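PDB 3OA0: lipopolysaccharide biosynthesis protein wbpB from Thermus thermophilus HB27, which probably catalyses the NAD-dependent oxidation of a UDP-linked N-acetylglucosaminuronic acid on the way to lipopolysaccharide sugars, with 2-oxoglutarate taking up the hydride. Local coordinates for residues A[150-155]-A[249-254]; A[202-207]-A[297-302]. All coordinates share one frame; numbering follows the deposited sequence.

Interaction 1: A[150-155]-A[249-254]; sequences GAKDVV and IAVDGE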
ATOM      1  N   GLY A 150      -9.824  52.756   1.943  1.00 30.15           N
ATOM      2  CA  GLY A 150     -11.104  52.061   2.056  1.00 30.05           C
ATOM      3  C   GLY A 150     -10.975  50.561   1.816  1.00 29.19           C
ATOM      4  O   GLY A 150     -10.182  50.156   0.968  1.00 27.10           O
ATOM      5  N   ALA A 151     -11.767  49.757   2.531  1.00 27.79           N
ATOM      6  CA  ALA A 151     -11.949  48.323   2.235  1.00 27.68           C
ATOM      7  C   ALA A 151     -12.473  48.074   0.819  1.00 27.54           C
ATOM      8  O   ALA A 151     -13.084  48.950   0.214  1.00 27.36           O
ATOM      9  CB  ALA A 151     -12.884  47.703   3.274  1.00 27.15           C
ATOM     10  N   LYS A 152     -12.154  46.927   0.215  1.00 26.36           N
ATOM     11  CA  LYS A 152     -12.653  46.602  -1.117  1.00 26.11           C
ATOM     12  C   LYS A 152     -13.782  45.588  -0.987  1.00 23.80           C
ATOM     13  O   LYS A 152     -13.797  44.806  -0.037  1.00 24.44           O
ATOM     14  CB  LYS A 152     -11.553  45.958  -1.968  1.00 25.19           C
ATOM     15  CG  LYS A 152     -10.364  46.879  -2.153  1.00 32.73           C
ATOM     16  CD  LYS A 152     -10.788  48.006  -3.100  1.00 39.69           C
ATOM     17  CE  LYS A 152     -10.269  49.354  -2.636  1.00 44.97           C
ATOM     18  NZ  LYS A 152      -8.856  49.467  -3.103  1.00 48.59           N
ATOM     19  N   ASP A 153     -14.713  45.603  -1.932  1.00 22.39           N
ATOM     20  CA  ASP A 153     -15.692  44.517  -2.010  1.00 23.16           C
ATOM     21  C   ASP A 153     -15.214  43.549  -3.080  1.00 21.46           C
ATOM     22  O   ASP A 153     -15.014  43.946  -4.221  1.00 21.25           O
ATOM     23  CB  ASP A 153     -17.122  44.981  -2.288  1.00 22.44           C
ATOM     24  CG  ASP A 153     -17.720  45.657  -1.039  1.00 28.91           C
ATOM     25  OD1 ASP A 153     -18.007  44.968  -0.024  1.00 29.10           O
ATOM     26  OD2 ASP A 153     -17.767  46.901  -1.029  1.00 29.12           O
ATOM     27  N   VAL A 154     -15.035  42.293  -2.691  1.00 21.02           N
ATOM     28  CA  VAL A 154     -14.372  41.335  -3.591  1.00 19.03           C
ATOM     29  C   VAL A 154     -15.315  40.167  -3.791  1.00 19.32           C
ATOM     30  O   VAL A 154     -15.925  39.702  -2.829  1.00 17.64           O
ATOM     31  CB  VAL A 154     -13.104  40.828  -2.913  1.00 18.76           C
ATOM     32  CG1 VAL A 154     -12.378  39.704  -3.722  1.00 18.59           C
ATOM     33  CG2 VAL A 154     -12.174  41.976  -2.675  1.00 14.86           C
ATOM     34  N   VAL A 155     -15.430  39.685  -5.021  1.00 19.58           N
ATOM     35  CA  VAL A 155     -16.060  38.409  -5.323  1.00 20.60           C
ATOM     36  C   VAL A 155     -14.990  37.455  -5.875  1.00 22.75           C
ATOM     37  O   VAL A 155     -14.289  37.750  -6.856  1.00 21.55           O
ATOM     38  CB  VAL A 155     -17.186  38.574  -6.355  1.00 22.34           C
ATOM     39  CG1 VAL A 155     -17.843  37.248  -6.725  1.00 20.13           C
ATOM     40  CG2 VAL A 155     -18.217  39.645  -5.876  1.00 21.97           C
ATOM     41  N   ILE A 249     -11.197  36.807  -9.653  1.00 31.72           N
ATOM     42  CA  ILE A 249     -11.266  37.673  -8.498  1.00 29.83           C
ATOM     43  C   ILE A 249     -11.681  39.039  -9.050  1.00 28.22           C
ATOM     44  O   ILE A 249     -11.000  39.580  -9.919  1.00 26.96           O
ATOM     45  CB  ILE A 249      -9.911  37.832  -7.804  1.00 29.15           C
ATOM     46  CG1 ILE A 249      -9.422  36.478  -7.281  1.00 33.61           C
ATOM     47  CG2 ILE A 249     -10.051  38.864  -6.668  1.00 29.16           C
ATOM     48  CD1 ILE A 249      -7.971  36.444  -6.787  1.00 36.91           C
ATOM     49  N   ALA A 250     -12.813  39.564  -8.596  1.00 26.33           N
ATOM     50  CA  ALA A 250     -13.223  40.925  -8.934  1.00 26.03           C
ATOM     51  C   ALA A 250     -13.140  41.802  -7.706  1.00 26.79           C
ATOM     52  O   ALA A 250     -13.616  41.447  -6.621  1.00 25.85           O
ATOM     53  CB  ALA A 250     -14.645  40.957  -9.521  1.00 27.56           C
ATOM     54  N   VAL A 251     -12.518  42.957  -7.878  1.00 28.30           N
ATOM     55  CA  VAL A 251     -12.275  43.891  -6.775  1.00 29.87           C
ATOM     56  C   VAL A 251     -13.023  45.184  -7.114  1.00 32.20           C
ATOM     57  O   VAL A 251     -12.768  45.811  -8.154  1.00 31.63           O
ATOM     58  CB  VAL A 251     -10.778  44.165  -6.603  1.00 29.16           C
ATOM     59  CG1 VAL A 251     -10.554  45.248  -5.555  1.00 30.70           C
ATOM     60  CG2 VAL A 251     -10.077  42.859  -6.237  1.00 27.46           C
ATOM     61  N   ASP A 252     -14.031  45.490  -6.303  1.00 32.68           N
ATOM     62  CA  ASP A 252     -14.949  46.578  -6.613  1.00 35.85           C
ATOM     63  C   ASP A 252     -15.529  46.495  -8.029  1.00 37.49           C
ATOM     64  O   ASP A 252     -15.449  47.462  -8.804  1.00 38.38           O
ATOM     65  CB  ASP A 252     -14.267  47.937  -6.429  1.00 35.79           C
ATOM     66  CG  ASP A 252     -14.107  48.332  -4.968  1.00 38.22           C
ATOM     67  OD1 ASP A 252     -14.615  47.630  -4.057  1.00 32.81           O
ATOM     68  OD2 ASP A 252     -13.464  49.381  -4.740  1.00 41.01           O
ATOM     69  N   GLY A 253     -16.128  45.355  -8.351  1.00 38.18           N
ATOM     70  CA  GLY A 253     -16.817  45.161  -9.622  1.00 40.84           C
ATOM     71  C   GLY A 253     -15.900  44.982 -10.814  1.00 42.12           C
ATOM     72  O   GLY A 253     -16.373  44.700 -11.901  1.00 43.58           O
ATOM     73  N   GLU A 254     -14.592  45.140 -10.631  1.00 43.20           N
ATOM     74  CA  GLU A 254     -13.636  45.029 -11.732  1.00 44.75           C
ATOM     75  C   GLU A 254     -12.788  43.727 -11.728  1.00 43.68           C
ATOM     76  O   GLU A 254     -12.198  43.348 -10.727  1.00 42.32           O
ATOM     77  CB  GLU A 254     -12.733  46.257 -11.704  1.00 45.60           C
ATOM     78  CG  GLU A 254     -11.708  46.296 -12.816  1.00 52.07           C
ATOM     79  CD  GLU A 254     -10.297  46.464 -12.270  1.00 59.94           C
ATOM     80  OE1 GLU A 254      -9.862  45.593 -11.480  1.00 62.74           O
ATOM     81  OE2 GLU A 254      -9.619  47.455 -12.640  1.00 63.30           O
TER
HETATM   82  O   HOH W   1     -16.066  43.003  -6.818  1.00 27.22           O
HETATM   83  O   HOH W   2     -16.349  48.943  -2.445  1.00 44.74           O

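Interaction 2: A[202-207]-A[297-302]; sequences VEVHAR and LPLSQP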
ATOM      1  N   VAL A 202     -15.605  35.181   9.853  1.00 28.38           N
ATOM      2  CA  VAL A 202     -15.640  34.110   8.875  1.00 29.55           C
ATOM      3  C   VAL A 202     -16.979  33.379   8.861  1.00 28.96           C
ATOM      4  O   VAL A 202     -17.436  32.923   9.910  1.00 30.92           O
ATOM      5  CB  VAL A 202     -14.466  33.136   9.156  1.00 30.17           C
ATOM      6  CG1 VAL A 202     -14.459  32.005   8.156  1.00 30.04           C
ATOM      7  CG2 VAL A 202     -13.134  33.898   9.165  1.00 29.05           C
ATOM      8  N   GLU A 203     -17.603  33.229   7.693  1.00 27.42           N
ATOM      9  CA  GLU A 203     -18.840  32.444   7.578  1.00 26.69           C
ATOM     10  C   GLU A 203     -18.730  31.410   6.476  1.00 25.87           C
ATOM     11  O   GLU A 203     -18.139  31.674   5.416  1.00 23.48           O
ATOM     12  CB  GLU A 203     -20.074  33.276   7.195  1.00 26.51           C
ATOM     13  CG  GLU A 203     -20.258  34.440   8.108  1.00 30.60           C
ATOM     14  CD  GLU A 203     -21.309  35.457   7.686  1.00 31.90           C
ATOM     15  OE1 GLU A 203     -22.050  35.330   6.673  1.00 28.88           O
ATOM     16  OE2 GLU A 203     -21.295  36.458   8.433  1.00 35.02           O
ATOM     17  N   VAL A 204     -19.390  30.278   6.697  1.00 24.84           N
ATOM     18  CA  VAL A 204     -19.419  29.225   5.691  1.00 26.85           C
ATOM     19  C   VAL A 204     -20.881  29.015   5.316  1.00 26.64           C
ATOM     20  O   VAL A 204     -21.703  28.784   6.211  1.00 27.58           O
ATOM     21  CB  VAL A 204     -18.812  27.942   6.292  1.00 26.03           C
ATOM     22  CG1 VAL A 204     -18.794  26.880   5.262  1.00 26.10           C
ATOM     23  CG2 VAL A 204     -17.392  28.242   6.788  1.00 29.54           C
ATOM     24  N   HIS A 205     -21.216  29.114   4.034  1.00 27.36           N
ATOM     25  CA  HIS A 205     -22.625  29.089   3.623  1.00 28.69           C
ATOM     26  C   HIS A 205     -23.008  27.817   2.881  1.00 29.44           C
ATOM     27  O   HIS A 205     -24.207  27.523   2.715  1.00 30.98           O
ATOM     28  CB  HIS A 205     -22.981  30.224   2.654  1.00 27.57           C
ATOM     29  CG  HIS A 205     -22.707  31.599   3.179  1.00 28.03           C
ATOM     30  ND1 HIS A 205     -22.488  32.670   2.341  1.00 26.99           N
ATOM     31  CD2 HIS A 205     -22.616  32.084   4.441  1.00 27.48           C
ATOM     32  CE1 HIS A 205     -22.263  33.754   3.063  1.00 26.97           C
ATOM     33  NE2 HIS A 205     -22.324  33.425   4.341  1.00 27.15           N
ATOM     34  N   ALA A 206     -22.022  27.105   2.345  1.00 28.88           N
ATOM     35  CA  ALA A 206     -22.319  25.835   1.662  1.00 28.30           C
ATOM     36  C   ALA A 206     -21.091  24.980   1.840  1.00 29.59           C
ATOM     37  O   ALA A 206     -19.955  25.479   1.776  1.00 29.49           O
ATOM     38  CB  ALA A 206     -22.628  26.051   0.182  1.00 27.06           C
ATOM     39  N   ARG A 207     -21.317  23.696   2.111  1.00 29.92           N
ATOM     40  CA  ARG A 207     -20.215  22.808   2.407  1.00 30.33           C
ATOM     41  C   ARG A 207     -20.635  21.414   2.010  1.00 30.86           C
ATOM     42  O   ARG A 207     -21.219  20.685   2.800  1.00 33.21           O
ATOM     43  CB  ARG A 207     -19.859  22.849   3.881  1.00 30.62           C
ATOM     44  CG  ARG A 207     -18.614  22.046   4.186  1.00 33.30           C
ATOM     45  CD  ARG A 207     -18.518  21.791   5.682  1.00 36.36           C
ATOM     46  NE  ARG A 207     -17.781  22.865   6.337  1.00 35.15           N
ATOM     47  CZ  ARG A 207     -18.143  23.422   7.492  1.00 34.82           C
ATOM     48  NH1 ARG A 207     -19.210  22.991   8.147  1.00 35.12           N
ATOM     49  NH2 ARG A 207     -17.401  24.370   8.032  1.00 25.55           N
ATOM     50  N   LEU A 297     -16.070  25.376  11.455  1.00 34.80           N
ATOM     51  CA  LEU A 297     -17.262  26.232  11.694  1.00 35.22           C
ATOM     52  C   LEU A 297     -18.613  25.658  11.244  1.00 35.46           C
ATOM     53  O   LEU A 297     -18.724  25.117  10.153  1.00 34.88           O
ATOM     54  CB  LEU A 297     -17.114  27.630  11.041  1.00 34.26           C
ATOM     55  CG  LEU A 297     -16.164  28.619  11.739  1.00 36.39           C
ATOM     56  CD1 LEU A 297     -15.847  29.926  10.999  1.00 34.73           C
ATOM     57  CD2 LEU A 297     -16.530  28.887  13.184  1.00 37.45           C
ATOM     58  N   PRO A 298     -19.674  25.828  12.058  1.00 36.22           N
ATOM     59  CA  PRO A 298     -20.977  25.393  11.574  1.00 36.60           C
ATOM     60  C   PRO A 298     -21.472  26.272  10.446  1.00 36.62           C
ATOM     61  O   PRO A 298     -21.126  27.450  10.400  1.00 37.09           O
ATOM     62  CB  PRO A 298     -21.902  25.564  12.787  1.00 37.34           C
ATOM     63  CG  PRO A 298     -21.160  26.386  13.779  1.00 36.71           C
ATOM     64  CD  PRO A 298     -19.694  26.199  13.484  1.00 36.23           C
ATOM     65  N   LEU A 299     -22.274  25.716   9.544  1.00 36.22           N
ATOM     66  CA  LEU A 299     -22.836  26.500   8.464  1.00 35.95           C
ATOM     67  C   LEU A 299     -23.680  27.619   9.059  1.00 37.76           C
ATOM     68  O   LEU A 299     -24.299  27.475  10.113  1.00 37.87           O
ATOM     69  CB  LEU A 299     -23.722  25.651   7.547  1.00 35.73           C
ATOM     70  CG  LEU A 299     -23.040  24.463   6.858  1.00 36.12           C
ATOM     71  CD1 LEU A 299     -24.018  23.637   6.035  1.00 35.29           C
ATOM     72  CD2 LEU A 299     -21.962  25.027   5.966  1.00 40.22           C
ATOM     73  N   SER A 300     -23.737  28.737   8.350  1.00 38.39           N
ATOM     74  CA  SER A 300     -24.675  29.783   8.711  1.00 38.18           C
ATOM     75  C   SER A 300     -25.457  30.236   7.476  1.00 38.02           C
ATOM     76  O   SER A 300     -25.116  29.914   6.333  1.00 37.49           O
ATOM     77  CB  SER A 300     -23.955  30.876   9.501  1.00 37.47           C
ATOM     78  OG  SER A 300     -23.015  31.543   8.702  1.00 36.53           O
ATOM     79  N   GLN A 301     -26.597  30.870   7.719  1.00 38.52           N
ATOM     80  CA  GLN A 301     -27.490  31.286   6.647  1.00 38.72           C
ATOM     81  C   GLN A 301     -27.000  32.653   6.180  1.00 37.21           C
ATOM     82  O   GLN A 301     -26.896  33.546   7.010  1.00 35.51           O
ATOM     83  CB  GLN A 301     -28.896  31.449   7.236  1.00 40.58           C
ATOM     84  CG  GLN A 301     -29.936  31.987   6.262  1.00 44.78           C
ATOM     85  CD  GLN A 301     -30.104  31.110   5.040  1.00 51.73           C
ATOM     86  OE1 GLN A 301     -30.774  31.503   4.083  1.00 55.30           O
ATOM     87  NE2 GLN A 301     -29.523  29.907   5.070  1.00 53.44           N
ATOM     88  N   PRO A 302     -26.701  32.829   4.878  1.00 35.79           N
ATOM     89  CA  PRO A 302     -26.122  34.127   4.508  1.00 35.07           C
ATOM     90  C   PRO A 302     -27.147  35.250   4.401  1.00 35.74           C
ATOM     91  O   PRO A 302     -28.230  35.046   3.860  1.00 34.15           O
ATOM     92  CB  PRO A 302     -25.561  33.864   3.111  1.00 34.69           C
ATOM     93  CG  PRO A 302     -26.452  32.804   2.555  1.00 34.31           C
ATOM     94  CD  PRO A 302     -26.859  31.942   3.714  1.00 34.41           C
TER
HETATM   95  O   HOH W   3     -20.816  30.089   9.065  1.00 37.78           O

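Interaction 1: A[150-155]-A[249-254]
Asp153 and Asp252 bind each other twice where strand 152-155 passes the end of strand 249-251. Asp252 N donates to Asp153 O at 2.8 Å, and the Asp252 carboxylate turns back so that OD1 takes the Asp153 N-H at 2.9 Å, nearly straight at 170° and almost in line with the C-O bond. The carboxylate thus stands in for a backbone carbonyl just as the chain leaves the sheet in a type I' turn, Val251 to Glu254. Further along, Val155 and Ala250 form a hydrogen-bonded antiparallel pair (Val155 N to Ala250 O 3.0 Å, Ala250 N to Val155 O 2.9 Å), while Val154 and Val251 make the non-hydrogen-bonded pair between. On the buried face Val154 CG1 lies beside Ile249 CG2, 3.8 Å away; Phe196 and Leu191 of helix 186-196 pack there too.

In Lys152, CG beside the backbone N (chi1 -61°) and further bends beyond it lay the chain over Val251 and across Asp252. CB and CG rest on Val251 CG1; CD touches the same methyl at 3.7 Å and also comes near Asp252 OD2; CE follows that oxygen at 3.8 Å; NZ then bends away to a salt bridge with Glu148. With an alanine in its place, Glu148 would probably lose its salt-bridge mate and a gap would open beside Val251 CG1.

The two carboxylates come within 4.4 Å of each other (Asp153 OD2 to Asp252 OD1), but water 2 donates to both, and Arg222 forms a salt bridge with Asp153 OD1. Water 1 joins Asp153 O to Gly253 N. The two acidic groups are therefore likely to be tolerated side by side because water, an arginine and a backbone N-H share their negative charge.

Interaction 2: A[202-207]-A[297-302]
Pro302 CB sits squarely over the His205 ring, 3.3 Å from the centroid and 11° off the ring normal, a close CH-pi contact. The imidazole is probably held in this orientation, since NE2 donates to Glu203 OE1 at 3.0 Å, in the ring plane and on the anti lone pair of that oxygen; Glu203 OE2 in turn binds His201. At the other end Arg207 grips the single carbonyl oxygen Leu297 O end-on with two nitrogens, NH2 at 2.6 Å and NH1 at 3.0 Å, both close to the guanidinium plane. A bend at chi3 (-90°) turns the group back to this carbonyl, just past the end of helix 281-296, and NH2 also binds Leu294 O of that helix. Between these ends Ser300 N donates to Val204 O, 3.0 Å away and nearly straight.

The apolar filling is close on the inner side: the Val202 and Leu297 side chains cross at about a right angle, CG1 touching CD1, and Leu294 packs against both Val202 and Val204. Leu299 is exposed, yet its CD2 reaches inward onto Val204 CG1, 3.7 Å away, and onto Arg207 CB. The outer side is looser. Pro298 is exposed and barely touches the strand, and water 3 supplements the direct bond: it accepts from Val204 N at 2.8 Å and from Ser300 OG, and donates to Pro298 O.

The segments run 91° apart, so the loop crosses the strand without pairing along its length. His205 and Ala206 both face Ala213 of strand 211-218, a classic beta bulge in strand 199-207. Within this chain that strand is outermost in the mixed sheet of the C-terminal alpha/beta domain of Gfo/Idh/MocA-type oxidoreductases, and the chain laid over it here follows the last helix.

How the interactions relate
Both contacts belong to the same mixed sheet, about 11 Å apart at their nearest atoms and without touching, yet they differ in burial. Interaction 1 joins two neighbouring strands, 152-160 and 245-251, inside the sheet, and half of its touching residues are buried. Interaction 2 lies at the surface, where strand 199-207, outermost within this chain, meets the loop after helix 281-296. The chemistry follows: regular antiparallel backbone pairing ending in an acidic turn in the first, one backbone bond with side-chain and water-bridged contacts to a loop in the second. Helix 186-196 packs against interaction 1, helix 281-296 against interaction 2. Their segments alternate along the chain.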